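Methyltransferase (Thermus thermophilus, PDB 3TMA) methylates the N2 atom of guanosine 6 in tRNA(Phe), using S-adenosyl-L-methionine as the methyl donor. Local coordinates at residues Leu22-His27 and His74-Phe79; Leu30-Leu35 and His335-Glu340; Ser111-Ala116 and Ala151-Val156; Arg176-Ala181 and Ala218-Ser223. All coordinates share one frame; numbering follows the deposited sequence. Where two conformers were deposited one is given.

Contact 1 (Leu22-His27 and His74-Phe79)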
loop_
_atom_site.group_PDB
_atom_site.type_symbol
_atom_site.label_atom_id
_atom_site.label_comp_id
_atom_site.label_asym_id
_atom_site.label_seq_id
_atom_site.Cartn_x
_atom_site.Cartn_y
_atom_site.Cartn_z
ATOM N N LEU A 22 9.747 -6.249 -13.536
ATOM C CA LEU A 22 8.464 -5.952 -12.964
ATOM C C LEU A 22 8.722 -4.846 -11.951
ATOM O O LEU A 22 9.550 -5.014 -11.041
ATOM C CB LEU A 22 7.905 -7.206 -12.303
ATOM C CG LEU A 22 6.712 -6.982 -11.388
ATOM C CD1 LEU A 22 5.481 -6.476 -12.161
ATOM C CD2 LEU A 22 6.421 -8.296 -10.671
ATOM N N GLU A 23 8.021 -3.716 -12.083
ATOM C CA GLU A 23 8.058 -2.711 -11.023
ATOM C C GLU A 23 6.743 -2.642 -10.228
ATOM O O GLU A 23 5.657 -2.536 -10.807
ATOM C CB GLU A 23 8.401 -1.343 -11.615
ATOM C CG GLU A 23 8.502 -0.211 -10.540
ATOM C CD GLU A 23 9.161 1.068 -11.113
ATOM O OE1 GLU A 23 10.416 1.097 -11.236
ATOM O OE2 GLU A 23 8.420 2.034 -11.468
ATOM N N ALA A 24 6.837 -2.737 -8.910
ATOM C CA ALA A 24 5.676 -2.607 -8.051
ATOM C C ALA A 24 5.790 -1.314 -7.230
ATOM O O ALA A 24 6.886 -0.966 -6.769
ATOM C CB ALA A 24 5.551 -3.843 -7.107
ATOM N N THR A 25 4.670 -0.617 -7.043
ATOM C CA THR A 25 4.682 0.599 -6.244
ATOM C C THR A 25 3.892 0.394 -4.954
ATOM O O THR A 25 2.947 -0.401 -4.899
ATOM C CB THR A 25 4.045 1.788 -6.987
ATOM O OG1 THR A 25 2.692 1.463 -7.279
ATOM C CG2 THR A 25 4.759 2.057 -8.295
ATOM N N THR A 26 4.279 1.125 -3.914
ATOM C CA THR A 26 3.623 1.016 -2.604
ATOM C C THR A 26 3.705 2.430 -1.980
ATOM O O THR A 26 4.209 3.352 -2.624
ATOM C CB THR A 26 4.349 -0.068 -1.739
ATOM O OG1 THR A 26 3.633 -0.304 -0.520
ATOM C CG2 THR A 26 5.844 0.326 -1.420
ATOM N N HIS A 27 3.291 2.613 -0.729
ATOM C CA HIS A 27 3.587 3.909 -0.055
ATOM C C HIS A 27 5.093 4.077 0.165
ATOM O O HIS A 27 5.737 3.184 0.672
ATOM C CB HIS A 27 2.851 4.011 1.290
ATOM C CG HIS A 27 1.371 3.830 1.173
ATOM N ND1 HIS A 27 0.497 4.887 1.067
ATOM C CD2 HIS A 27 0.607 2.709 1.157
ATOM C CE1 HIS A 27 -0.743 4.429 0.982
ATOM N NE2 HIS A 27 -0.706 3.109 1.053
ATOM N N HIS A 74 0.402 -1.120 -4.866
ATOM C CA HIS A 74 -0.680 -0.327 -5.451
ATOM C C HIS A 74 -0.808 -0.639 -6.941
ATOM O O HIS A 74 -1.821 -1.231 -7.359
ATOM C CB HIS A 74 -0.445 1.162 -5.232
ATOM C CG HIS A 74 -0.577 1.578 -3.810
ATOM N ND1 HIS A 74 -1.712 1.330 -3.063
ATOM C CD2 HIS A 74 0.270 2.255 -2.999
ATOM C CE1 HIS A 74 -1.557 1.847 -1.857
ATOM N NE2 HIS A 74 -0.339 2.361 -1.778
ATOM N N HIS A 75 0.238 -0.361 -7.722
ATOM C CA HIS A 75 0.261 -0.613 -9.181
ATOM C C HIS A 75 1.439 -1.510 -9.562
ATOM O O HIS A 75 2.452 -1.573 -8.844
ATOM C CB HIS A 75 0.335 0.721 -9.990
ATOM C CG HIS A 75 -1.010 1.345 -10.245
ATOM N ND1 HIS A 75 -2.083 0.632 -10.762
ATOM C CD2 HIS A 75 -1.479 2.592 -9.995
ATOM C CE1 HIS A 75 -3.134 1.426 -10.865
ATOM N NE2 HIS A 75 -2.791 2.624 -10.413
ATOM N N LEU A 76 1.263 -2.260 -10.652
ATOM C CA LEU A 76 2.326 -3.055 -11.244
ATOM C C LEU A 76 2.548 -2.586 -12.711
ATOM O O LEU A 76 1.581 -2.452 -13.477
ATOM C CB LEU A 76 1.906 -4.522 -11.279
ATOM C CG LEU A 76 1.538 -5.174 -9.918
ATOM C CD1 LEU A 76 1.142 -6.621 -10.170
ATOM C CD2 LEU A 76 2.755 -5.099 -8.972
ATOM N N VAL A 77 3.807 -2.445 -13.088
ATOM C CA VAL A 77 4.228 -2.135 -14.487
ATOM C C VAL A 77 5.236 -3.177 -14.952
ATOM O O VAL A 77 6.178 -3.462 -14.251
ATOM C CB VAL A 77 4.903 -0.720 -14.528
ATOM C CG1 VAL A 77 5.275 -0.305 -15.941
ATOM C CG2 VAL A 77 3.892 0.311 -13.959
ATOM N N LEU A 78 5.079 -3.705 -16.153
ATOM C CA LEU A 78 6.138 -4.509 -16.765
ATOM C C LEU A 78 6.958 -3.621 -17.672
ATOM O O LEU A 78 6.409 -3.088 -18.647
ATOM C CB LEU A 78 5.535 -5.666 -17.565
ATOM C CG LEU A 78 6.475 -6.511 -18.444
ATOM C CD1 LEU A 78 7.429 -7.252 -17.574
ATOM C CD2 LEU A 78 5.609 -7.487 -19.274
ATOM N N PHE A 79 8.224 -3.383 -17.313
ATOM C CA PHE A 79 9.113 -2.589 -18.145
ATOM C C PHE A 79 9.821 -3.571 -19.043
ATOM O O PHE A 79 10.456 -4.498 -18.535
ATOM C CB PHE A 79 10.102 -1.772 -17.301
ATOM C CG PHE A 79 9.485 -0.550 -16.685
ATOM C CD1 PHE A 79 8.797 0.390 -17.491
ATOM C CD2 PHE A 79 9.568 -0.335 -15.301
ATOM C CE1 PHE A 79 8.199 1.536 -16.905
ATOM C CE2 PHE A 79 9.001 0.834 -14.712
ATOM C CZ PHE A 79 8.347 1.777 -15.526
#
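In the conformer described here, His74 turns the edge of its ring toward the face of the His27 ring. The centroids are 4.4 Å apart and the planes meet at 76°, an offset edge-to-face pair. The His74 NE2 corner lies over that face. Outside the pair, His27 NE2 is hydrogen-bonded to Thr188 OG1 and, in this conformer, His74 ND1 to Ser175 OG, which would limit the rotation of both rings. Two residues before His27, Thr25 OG1 stands between its own backbone N and carbonyl carbon (chi1 61°). From there Thr25 OG1 accepts a bond from His75 N at 3.1 Å. His74 N reaches Thr25 O at 2.6 Å. From Thr25 back to Leu22 the first segment is strand, antiparallel to strand 76-84 in the mixed sheet of the N-terminal half that carries the THUMP domain. Glu23 and Val77 form a hydrogen-bonded pair, with Glu23 N to Val77 O at 2.9 Å. On their face of the sheet the Glu23 carboxylate meets the edge of the Phe79 ring, OE2 to CE2 3.5 Å, with the planes 83° apart. Arg57 and Arg159 take up its two oxygens in salt bridges. On the other face Leu76 CD2 packs on Ala24 CB at 3.6 Å, and helix 31-41 covers Ala24.

Contact 2 (Leu30-Leu35 and His335-Glu340); sequences LEDLLL and HARVVE
This is a salt bridge between domains, backed by a small apolar contact. The Asp32 carboxylate, in the first turn of helix 31-41, meets the Arg337 guanidinium on strand 331-338. That strand lies at one edge of the mixed seven-stranded sheet of the Rossmann-fold methyltransferase domain, next to strand 347-353. The helix packs on the sheet of the N-terminal half. The contact thus links the two halves, through segments 300 residues apart. The two charged side chains approach from opposite directions. Arg337 grips Asp32 end-on, one nitrogen to each oxygen. Arg337 NH2 gives the straighter bond, to Asp32 OD1 at 2.7 Å and 168°, on the syn lone pair and almost in the guanidinium plane. Arg337 NH1 reaches Asp32 OD2 at 2.9 Å with a more bent geometry. The flat groups are not coplanar; their planes stand 33° apart. Arg337 bends at chi3 (60°) to bring its end over to the helix. NH2 is held a second time by Gly29 O, just ahead of the helix, and OD1 also takes a weak bond from Leu33 N. The Leu33 methyl CD1 lies close to Arg337 NH2, at 3.2 Å. Deeper in, Leu30 at the N-cap position crosses Val339 at about a right angle, and helix 189-198 also touches Leu30. The closest atoms of that pair are Leu30 CD2 and Val339 CG2, 3.7 Å apart.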
loop_
_atom_site.group_PDB
_atom_site.type_symbol
_atom_site.label_atom_id
_atom_site.label_comp_id
_atom_site.label_asym_id
_atom_site.label_seq_id
_atom_site.Cartn_x
_atom_site.Cartn_y
_atom_site.Cartn_z
ATOM N N LEU A 30 7.503 1.896 2.736
ATOM C CA LEU A 30 7.147 0.467 2.851
ATOM C C LEU A 30 7.930 -0.413 1.844
ATOM O O LEU A 30 7.577 -1.572 1.646
ATOM C CB LEU A 30 5.637 0.284 2.599
ATOM C CG LEU A 30 4.614 1.011 3.503
ATOM C CD1 LEU A 30 3.151 0.599 3.114
ATOM C CD2 LEU A 30 4.861 0.696 4.991
ATOM N N GLU A 31 8.972 0.122 1.196
ATOM C CA GLU A 31 9.724 -0.658 0.160
ATOM C C GLU A 31 10.283 -1.965 0.687
ATOM O O GLU A 31 10.235 -2.981 -0.016
ATOM C CB GLU A 31 10.900 0.160 -0.399
ATOM C CG GLU A 31 10.486 1.480 -1.014
ATOM C CD GLU A 31 10.342 2.611 0.050
ATOM O OE1 GLU A 31 10.631 2.384 1.251
ATOM O OE2 GLU A 31 9.926 3.715 -0.330
ATOM N N ASP A 32 10.883 -1.928 1.889
ATOM C CA ASP A 32 11.477 -3.122 2.460
ATOM C C ASP A 32 10.466 -4.252 2.654
ATOM O O ASP A 32 10.778 -5.409 2.377
ATOM C CB ASP A 32 12.244 -2.852 3.755
ATOM C CG ASP A 32 11.409 -2.135 4.818
ATOM O OD1 ASP A 32 10.216 -1.753 4.577
ATOM O OD2 ASP A 32 11.979 -1.924 5.907
ATOM N N LEU A 33 9.259 -3.969 3.042
ATOM C CA LEU A 33 8.177 -4.959 3.185
ATOM C C LEU A 33 7.683 -5.457 1.804
ATOM O O LEU A 33 7.382 -6.625 1.636
ATOM C CB LEU A 33 6.996 -4.361 3.969
ATOM C CG LEU A 33 7.193 -3.970 5.441
ATOM C CD1 LEU A 33 8.401 -3.017 5.585
ATOM C CD2 LEU A 33 5.937 -3.274 5.938
ATOM N N LEU A 34 7.546 -4.546 0.911
ATOM C CA LEU A 34 7.158 -4.959 -0.433
ATOM C C LEU A 34 8.221 -5.866 -1.029
ATOM O O LEU A 34 7.909 -6.866 -1.704
ATOM C CB LEU A 34 6.983 -3.712 -1.316
ATOM C CG LEU A 34 6.670 -4.062 -2.777
ATOM C CD1 LEU A 34 5.384 -4.878 -2.897
ATOM C CD2 LEU A 34 6.567 -2.778 -3.598
ATOM N N LEU A 35 9.482 -5.542 -0.769
ATOM C CA LEU A 35 10.582 -6.373 -1.252
ATOM C C LEU A 35 10.516 -7.797 -0.670
ATOM O O LEU A 35 10.701 -8.771 -1.402
ATOM C CB LEU A 35 11.935 -5.725 -0.927
ATOM C CG LEU A 35 13.172 -6.560 -1.198
ATOM C CD1 LEU A 35 13.270 -6.842 -2.692
ATOM C CD2 LEU A 35 14.447 -5.864 -0.654
ATOM N N HIS A 335 10.413 -0.146 17.237
ATOM C CA HIS A 335 10.686 0.349 15.869
ATOM C C HIS A 335 9.871 1.605 15.627
ATOM O O HIS A 335 8.726 1.712 16.067
ATOM C CB HIS A 335 10.259 -0.690 14.765
ATOM C CG HIS A 335 10.881 -2.047 14.930
ATOM N ND1 HIS A 335 12.211 -2.304 14.648
ATOM C CD2 HIS A 335 10.362 -3.217 15.385
ATOM C CE1 HIS A 335 12.481 -3.573 14.915
ATOM N NE2 HIS A 335 11.379 -4.150 15.366
ATOM N N ALA A 336 10.392 2.471 14.777
ATOM C CA ALA A 336 9.636 3.607 14.316
ATOM C C ALA A 336 10.076 3.823 12.873
ATOM O O ALA A 336 11.268 3.628 12.544
ATOM C CB ALA A 336 9.967 4.868 15.171
ATOM N N ARG A 337 9.125 4.144 12.001
ATOM C CA ARG A 337 9.498 4.533 10.651
ATOM C C ARG A 337 8.529 5.573 10.127
ATOM O O ARG A 337 7.397 5.714 10.631
ATOM C CB ARG A 337 9.473 3.301 9.735
ATOM C CG ARG A 337 8.073 2.717 9.535
ATOM C CD ARG A 337 8.072 1.626 8.409
ATOM N NE ARG A 337 8.970 0.515 8.738
ATOM C CZ ARG A 337 9.573 -0.261 7.821
ATOM N NH1 ARG A 337 10.416 -1.227 8.191
ATOM N NH2 ARG A 337 9.336 -0.070 6.528
ATOM N N VAL A 338 8.937 6.252 9.066
ATOM C CA VAL A 338 8.109 7.252 8.447
ATOM C C VAL A 338 7.439 6.614 7.209
ATOM O O VAL A 338 8.095 5.878 6.451
ATOM C CB VAL A 338 8.950 8.455 8.023
ATOM C CG1 VAL A 338 8.065 9.453 7.308
ATOM C CG2 VAL A 338 9.579 9.083 9.299
ATOM N N VAL A 339 6.157 6.890 6.982
ATOM C CA VAL A 339 5.475 6.301 5.781
ATOM C C VAL A 339 4.627 7.401 5.145
ATOM O O VAL A 339 4.080 8.250 5.880
ATOM C CB VAL A 339 4.570 5.112 6.182
ATOM C CG1 VAL A 339 3.745 4.583 4.949
ATOM C CG2 VAL A 339 5.438 3.951 6.721
ATOM N N GLU A 340 4.540 7.430 3.815
ATOM C CA GLU A 340 3.726 8.450 3.162
ATOM C C GLU A 340 2.318 7.944 2.999
ATOM O O GLU A 340 2.118 6.881 2.399
ATOM C CB GLU A 340 4.269 8.877 1.784
ATOM C CG GLU A 340 3.299 9.897 1.036
ATOM C CD GLU A 340 2.134 9.214 0.218
ATOM O OE1 GLU A 340 2.055 7.959 0.155
ATOM O OE2 GLU A 340 1.292 9.927 -0.382
#

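Contact 3 (Ser111-Ala116 and Ala151-Val156)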
loop_
_atom_site.group_PDB
_atom_site.type_symbol
_atom_site.label_atom_id
_atom_site.label_comp_id
_atom_site.label_asym_id
_atom_site.label_seq_id
_atom_site.Cartn_x
_atom_site.Cartn_y
_atom_site.Cartn_z
ATOM N N SER A 111 -8.235 0.853 -27.160
ATOM C CA SER A 111 -7.790 2.236 -26.960
ATOM C C SER A 111 -6.588 2.232 -26.041
ATOM O O SER A 111 -6.404 1.267 -25.257
ATOM C CB SER A 111 -8.916 3.113 -26.391
ATOM O OG SER A 111 -9.055 2.941 -24.978
ATOM N N PHE A 112 -5.772 3.285 -26.094
ATOM C CA PHE A 112 -4.643 3.369 -25.138
ATOM C C PHE A 112 -4.286 4.812 -24.831
ATOM O O PHE A 112 -4.849 5.768 -25.457
ATOM C CB PHE A 112 -3.417 2.581 -25.653
ATOM C CG PHE A 112 -2.616 3.326 -26.733
ATOM C CD1 PHE A 112 -3.173 3.577 -27.980
ATOM C CD2 PHE A 112 -1.353 3.831 -26.460
ATOM C CE1 PHE A 112 -2.465 4.316 -28.979
ATOM C CE2 PHE A 112 -0.609 4.508 -27.437
ATOM C CZ PHE A 112 -1.180 4.773 -28.711
ATOM N N ARG A 113 -3.346 5.003 -23.894
ATOM C CA ARG A 113 -2.681 6.291 -23.785
ATOM C C ARG A 113 -1.281 6.014 -23.282
ATOM O O ARG A 113 -1.011 4.898 -22.843
ATOM C CB ARG A 113 -3.432 7.240 -22.836
ATOM C CG ARG A 113 -3.373 6.857 -21.356
ATOM C CD ARG A 113 -3.859 8.043 -20.511
ATOM N NE ARG A 113 -2.831 9.078 -20.537
ATOM C CZ ARG A 113 -3.011 10.343 -20.164
ATOM N NH1 ARG A 113 -4.211 10.763 -19.756
ATOM N NH2 ARG A 113 -1.990 11.202 -20.249
ATOM N N VAL A 114 -0.400 7.019 -23.363
ATOM C CA VAL A 114 0.933 6.955 -22.753
ATOM C C VAL A 114 0.901 7.838 -21.485
ATOM O O VAL A 114 0.299 8.923 -21.482
ATOM C CB VAL A 114 2.034 7.476 -23.702
ATOM C CG1 VAL A 114 3.437 7.348 -23.066
ATOM C CG2 VAL A 114 2.019 6.720 -25.062
ATOM N N GLU A 115 1.456 7.327 -20.395
ATOM C CA GLU A 115 1.632 8.110 -19.177
ATOM C C GLU A 115 3.140 8.194 -18.967
ATOM O O GLU A 115 3.816 7.157 -18.811
ATOM C CB GLU A 115 0.962 7.400 -18.004
ATOM C CG GLU A 115 -0.565 7.488 -18.051
ATOM C CD GLU A 115 -1.251 6.791 -16.863
ATOM O OE1 GLU A 115 -0.546 6.180 -16.026
ATOM O OE2 GLU A 115 -2.500 6.839 -16.792
ATOM N N ALA A 116 3.694 9.397 -19.088
ATOM C CA ALA A 116 5.148 9.546 -18.903
ATOM C C ALA A 116 5.440 10.267 -17.606
ATOM O O ALA A 116 4.687 11.142 -17.204
ATOM C CB ALA A 116 5.785 10.287 -20.082
ATOM N N ALA A 151 -8.079 1.854 -22.467
ATOM C CA ALA A 151 -8.060 0.429 -22.137
ATOM C C ALA A 151 -6.703 -0.128 -21.711
ATOM O O ALA A 151 -6.663 -1.124 -20.990
ATOM C CB ALA A 151 -8.656 -0.405 -23.260
ATOM N N VAL A 152 -5.596 0.459 -22.179
ATOM C CA VAL A 152 -4.261 -0.015 -21.782
ATOM C C VAL A 152 -3.436 1.245 -21.548
ATOM O O VAL A 152 -3.610 2.238 -22.279
ATOM C CB VAL A 152 -3.587 -0.793 -22.930
ATOM C CG1 VAL A 152 -2.144 -1.136 -22.575
ATOM C CG2 VAL A 152 -4.370 -2.057 -23.259
ATOM N N ARG A 153 -2.586 1.239 -20.533
ATOM C CA ARG A 153 -1.740 2.382 -20.271
ATOM C C ARG A 153 -0.290 2.024 -20.531
ATOM O O ARG A 153 0.269 1.157 -19.869
ATOM C CB ARG A 153 -1.949 2.905 -18.842
ATOM C CG ARG A 153 -3.406 3.356 -18.573
ATOM C CD ARG A 153 -3.571 4.079 -17.219
ATOM N NE ARG A 153 -4.975 4.411 -16.993
ATOM C CZ ARG A 153 -5.464 5.646 -16.937
ATOM N NH1 ARG A 153 -4.657 6.696 -17.001
ATOM N NH2 ARG A 153 -6.770 5.826 -16.783
ATOM N N VAL A 154 0.289 2.681 -21.527
ATOM C CA VAL A 154 1.720 2.562 -21.822
ATOM C C VAL A 154 2.476 3.498 -20.865
ATOM O O VAL A 154 2.077 4.646 -20.668
ATOM C CB VAL A 154 2.014 2.953 -23.330
ATOM C CG1 VAL A 154 3.566 3.084 -23.598
ATOM C CG2 VAL A 154 1.415 1.883 -24.272
ATOM N N ARG A 155 3.560 3.012 -20.273
ATOM C CA ARG A 155 4.323 3.765 -19.286
ATOM C C ARG A 155 5.740 4.024 -19.810
ATOM O O ARG A 155 6.430 3.098 -20.277
ATOM C CB ARG A 155 4.392 2.981 -17.947
ATOM C CG ARG A 155 3.003 2.781 -17.272
ATOM C CD ARG A 155 2.626 4.057 -16.579
ATOM N NE ARG A 155 3.738 4.379 -15.706
ATOM C CZ ARG A 155 3.799 4.051 -14.418
ATOM N NH1 ARG A 155 2.736 3.516 -13.818
ATOM N NH2 ARG A 155 4.908 4.314 -13.730
ATOM N N VAL A 156 6.153 5.290 -19.765
ATOM C CA VAL A 156 7.527 5.665 -20.024
ATOM C C VAL A 156 8.009 6.485 -18.827
ATOM O O VAL A 156 7.388 7.507 -18.474
ATOM C CB VAL A 156 7.644 6.558 -21.290
ATOM C CG1 VAL A 156 9.150 6.910 -21.573
ATOM C CG2 VAL A 156 6.988 5.862 -22.521
#
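In the conformer described, the Arg153 guanidinium has the Glu115 carboxylate at its edge, near its plane, and Arg113 CD approaches it obliquely. Arg153 was built in two conformers, and the modelled separation of Glu115 OE2 and Arg153 NH1 is too short to be trusted, so the exact fit of this salt bridge is doubtful. The Phe112 ring is met obliquely by Val154 CG2, which lies 4.0 Å from Phe112 CD2. These two side chains run side by side and point the same way. The Arg113 guanidinium turns back on its own strand. A bend at chi3 (-72°) brings Arg113 NE to Val114 O at 3.3 Å, with the donor above the carbonyl plane. The strands are parallel neighbours in a beta-alpha-beta unit of the THUMP domain. Helix 126-141 makes the crossover from strand 112-119, at the sheet border, to strand 152-159. The central rungs run from Val154 N to Arg113 O, 2.9 Å, and from Glu115 N to Val154 O, 2.8 Å. At the start of the pairing the Ser111 hydroxyl OG accepts a bond from Ala151 N at 2.9 Å. Phe112, Val114, Ala116, Val152, Val154 and Val156 share one face. Helix 126-141 lies on it, with Leu137 on Phe112, Val133 on Val114 and Val129 on Ala116 and Val156. Here Val114 CG1 meets Val156 CG2 at 3.9 Å. The charged residues occupy the other face, where Arg155 is bonded to Asp157 and Gln168.

Contact 4 (Arg176-Ala181 and Ala218-Ser223)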
loop_
_atom_site.group_PDB
_atom_site.type_symbol
_atom_site.label_atom_id
_atom_site.label_comp_id
_atom_site.label_asym_id
_atom_site.label_seq_id
_atom_site.Cartn_x
_atom_site.Cartn_y
_atom_site.Cartn_z
ATOM N N ARG A 176 -7.543 -1.466 -4.097
ATOM C CA ARG A 176 -9.008 -1.285 -4.103
ATOM C C ARG A 176 -9.807 -2.513 -3.642
ATOM O O ARG A 176 -11.005 -2.605 -3.886
ATOM C CB ARG A 176 -9.495 -0.873 -5.486
ATOM C CG ARG A 176 -8.964 0.460 -5.920
ATOM C CD ARG A 176 -9.818 1.601 -5.351
ATOM N NE ARG A 176 -9.760 2.764 -6.238
ATOM C CZ ARG A 176 -8.861 3.739 -6.137
ATOM N NH1 ARG A 176 -7.965 3.723 -5.157
ATOM N NH2 ARG A 176 -8.873 4.746 -7.004
ATOM N N ARG A 177 -9.189 -3.399 -2.873
ATOM C CA ARG A 177 -9.957 -4.453 -2.209
ATOM C C ARG A 177 -10.814 -3.889 -1.069
ATOM O O ARG A 177 -10.515 -2.797 -0.523
ATOM C CB ARG A 177 -9.044 -5.598 -1.758
ATOM C CG ARG A 177 -7.811 -5.175 -0.932
ATOM C CD ARG A 177 -7.006 -6.403 -0.553
ATOM N NE ARG A 177 -5.867 -6.059 0.309
ATOM C CZ ARG A 177 -4.705 -5.570 -0.126
ATOM N NH1 ARG A 177 -4.527 -5.320 -1.418
ATOM N NH2 ARG A 177 -3.721 -5.296 0.734
ATOM N N PHE A 178 -11.877 -4.617 -0.723
ATOM C CA PHE A 178 -12.798 -4.230 0.345
ATOM C C PHE A 178 -13.434 -2.842 0.130
ATOM O O PHE A 178 -13.390 -2.013 1.043
ATOM C CB PHE A 178 -12.107 -4.321 1.729
ATOM C CG PHE A 178 -11.366 -5.608 1.941
ATOM C CD1 PHE A 178 -11.988 -6.815 1.654
ATOM C CD2 PHE A 178 -10.033 -5.617 2.352
ATOM C CE1 PHE A 178 -11.297 -8.030 1.789
ATOM C CE2 PHE A 178 -9.335 -6.829 2.536
ATOM C CZ PHE A 178 -9.967 -8.034 2.251
ATOM N N PRO A 179 -14.041 -2.593 -1.061
ATOM C CA PRO A 179 -14.557 -1.273 -1.397
ATOM C C PRO A 179 -15.726 -0.853 -0.480
ATOM O O PRO A 179 -15.896 0.332 -0.220
ATOM C CB PRO A 179 -15.021 -1.422 -2.862
ATOM C CG PRO A 179 -15.373 -2.890 -3.000
ATOM C CD PRO A 179 -14.282 -3.565 -2.138
ATOM N N LYS A 180 -16.481 -1.806 0.052
ATOM C CA LYS A 180 -17.539 -1.464 1.003
ATOM C C LYS A 180 -16.990 -0.777 2.268
ATOM O O LYS A 180 -17.665 0.037 2.882
ATOM C CB LYS A 180 -18.379 -2.690 1.376
ATOM C CG LYS A 180 -19.607 -2.943 0.484
ATOM C CD LYS A 180 -20.243 -4.319 0.773
ATOM C CE LYS A 180 -20.598 -5.068 -0.521
ATOM N NZ LYS A 180 -21.871 -4.608 -1.173
ATOM N N ALA A 181 -15.758 -1.083 2.649
ATOM C CA ALA A 181 -15.141 -0.376 3.767
ATOM C C ALA A 181 -14.401 0.916 3.356
ATOM O O ALA A 181 -13.890 1.622 4.212
ATOM C CB ALA A 181 -14.227 -1.298 4.536
ATOM N N ALA A 218 -9.432 -4.549 10.296
ATOM C CA ALA A 218 -9.987 -5.858 10.678
ATOM C C ALA A 218 -10.134 -6.816 9.488
ATOM O O ALA A 218 -9.846 -8.014 9.616
ATOM C CB ALA A 218 -11.371 -5.705 11.416
ATOM N N LEU A 219 -10.601 -6.298 8.346
ATOM C CA LEU A 219 -10.840 -7.140 7.191
ATOM C C LEU A 219 -9.496 -7.588 6.646
ATOM O O LEU A 219 -9.370 -8.736 6.220
ATOM C CB LEU A 219 -11.614 -6.344 6.092
ATOM C CG LEU A 219 -13.014 -5.836 6.521
ATOM C CD1 LEU A 219 -13.557 -4.760 5.546
ATOM C CD2 LEU A 219 -13.991 -7.000 6.600
ATOM N N GLU A 220 -8.518 -6.660 6.542
ATOM C CA GLU A 220 -7.173 -7.043 6.084
ATOM C C GLU A 220 -6.550 -8.145 6.956
ATOM O O GLU A 220 -5.977 -9.158 6.440
ATOM C CB GLU A 220 -6.246 -5.831 5.974
ATOM C CG GLU A 220 -4.862 -6.167 5.338
ATOM C CD GLU A 220 -4.918 -6.501 3.805
ATOM O OE1 GLU A 220 -5.959 -6.297 3.145
ATOM O OE2 GLU A 220 -3.909 -6.989 3.271
ATOM N N ALA A 221 -6.672 -7.970 8.269
ATOM C CA ALA A 221 -6.171 -8.955 9.215
ATOM C C ALA A 221 -6.879 -10.329 9.026
ATOM O O ALA A 221 -6.229 -11.383 8.988
ATOM C CB ALA A 221 -6.401 -8.446 10.654
ATOM N N ALA A 222 -8.213 -10.321 8.996
ATOM C CA ALA A 222 -8.986 -11.587 8.861
ATOM C C ALA A 222 -8.660 -12.287 7.555
ATOM O O ALA A 222 -8.399 -13.497 7.539
ATOM C CB ALA A 222 -10.497 -11.340 8.964
ATOM N N SER A 223 -8.572 -11.510 6.476
ATOM C CA SER A 223 -8.323 -12.061 5.151
ATOM C C SER A 223 -6.920 -12.674 5.088
ATOM O O SER A 223 -6.713 -13.687 4.440
ATOM C CB SER A 223 -8.491 -10.960 4.097
ATOM O OG SER A 223 -7.922 -11.331 2.850
#
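Phe178 and Leu219 make the close-packed part of this contact. Leu219 CB sits over the centre of the Phe178 ring, 4.1 Å from the centroid and 11° off the ring normal, a CH-pi contact. The opposite face is partly covered by Arg177 CB, toward the rim. At the ring edge Glu220 OE1 comes to 3.5 Å from Phe178 CE2, near the ring plane. Ser223 CB, in the conformer described, approaches Phe178 CZ obliquely. Leu219 CD1 also reaches Ala181 CB, at 3.7 Å. The polar part is a salt bridge in which Arg177 grips Glu220 side-on. Arg177 NE bonds Glu220 OE1 at 2.8 Å, nearly straight at 172° and in the guanidinium plane. Arg177 NH2 bonds Glu220 OE2 at 3.1 Å with a more bent path, met from above the carboxylate plane. Glu220 places its CG anti to the backbone N (chi1 -173°) and bends at chi2, which carries the carboxylate across to the arginine. The buried carboxylate is further held by Arg71 at OE1 and Gln193 at OE2. The looser side lies at Arg176, Pro179 and Lys180. These are exposed and do not touch segment 218-223, and Lys180 is poorly ordered. The short 3-10 segment 179-181 returns the chain to the buried Ala181, whose carbonyl O is bonded to Ser214, which probably binds S-adenosyl-L-methionine. The loop 176-181 thus lies against helix 216-225 of the methyltransferase domain. Helix 189-198 flanks the salt bridge through Pro189, helix 238-250 touches Leu219, and strand 231-235 packs against Ala218.

Contacts 1 and 3 belong to one sheet, that of the N-terminal half, with centres 14 Å apart. They meet where Val77 CG2 lies 3.4 Å from Arg155 NH1. Contact 2 ties that half to the methyltransferase domain. It touches contact 1 at His27, whose ND1 is 2.9 Å from Glu340 O in a weak hydrogen bond. Contact 4 lies within the methyltransferase domain, its centre about 20 Å from that of contact 2. It is the one nearest the probable cofactor site, with the Ala181 side chain about 4 Å from that of Thr216. The side chain of His27 is about 10 Å from that of Thr216. Contact 3 is remote from the site.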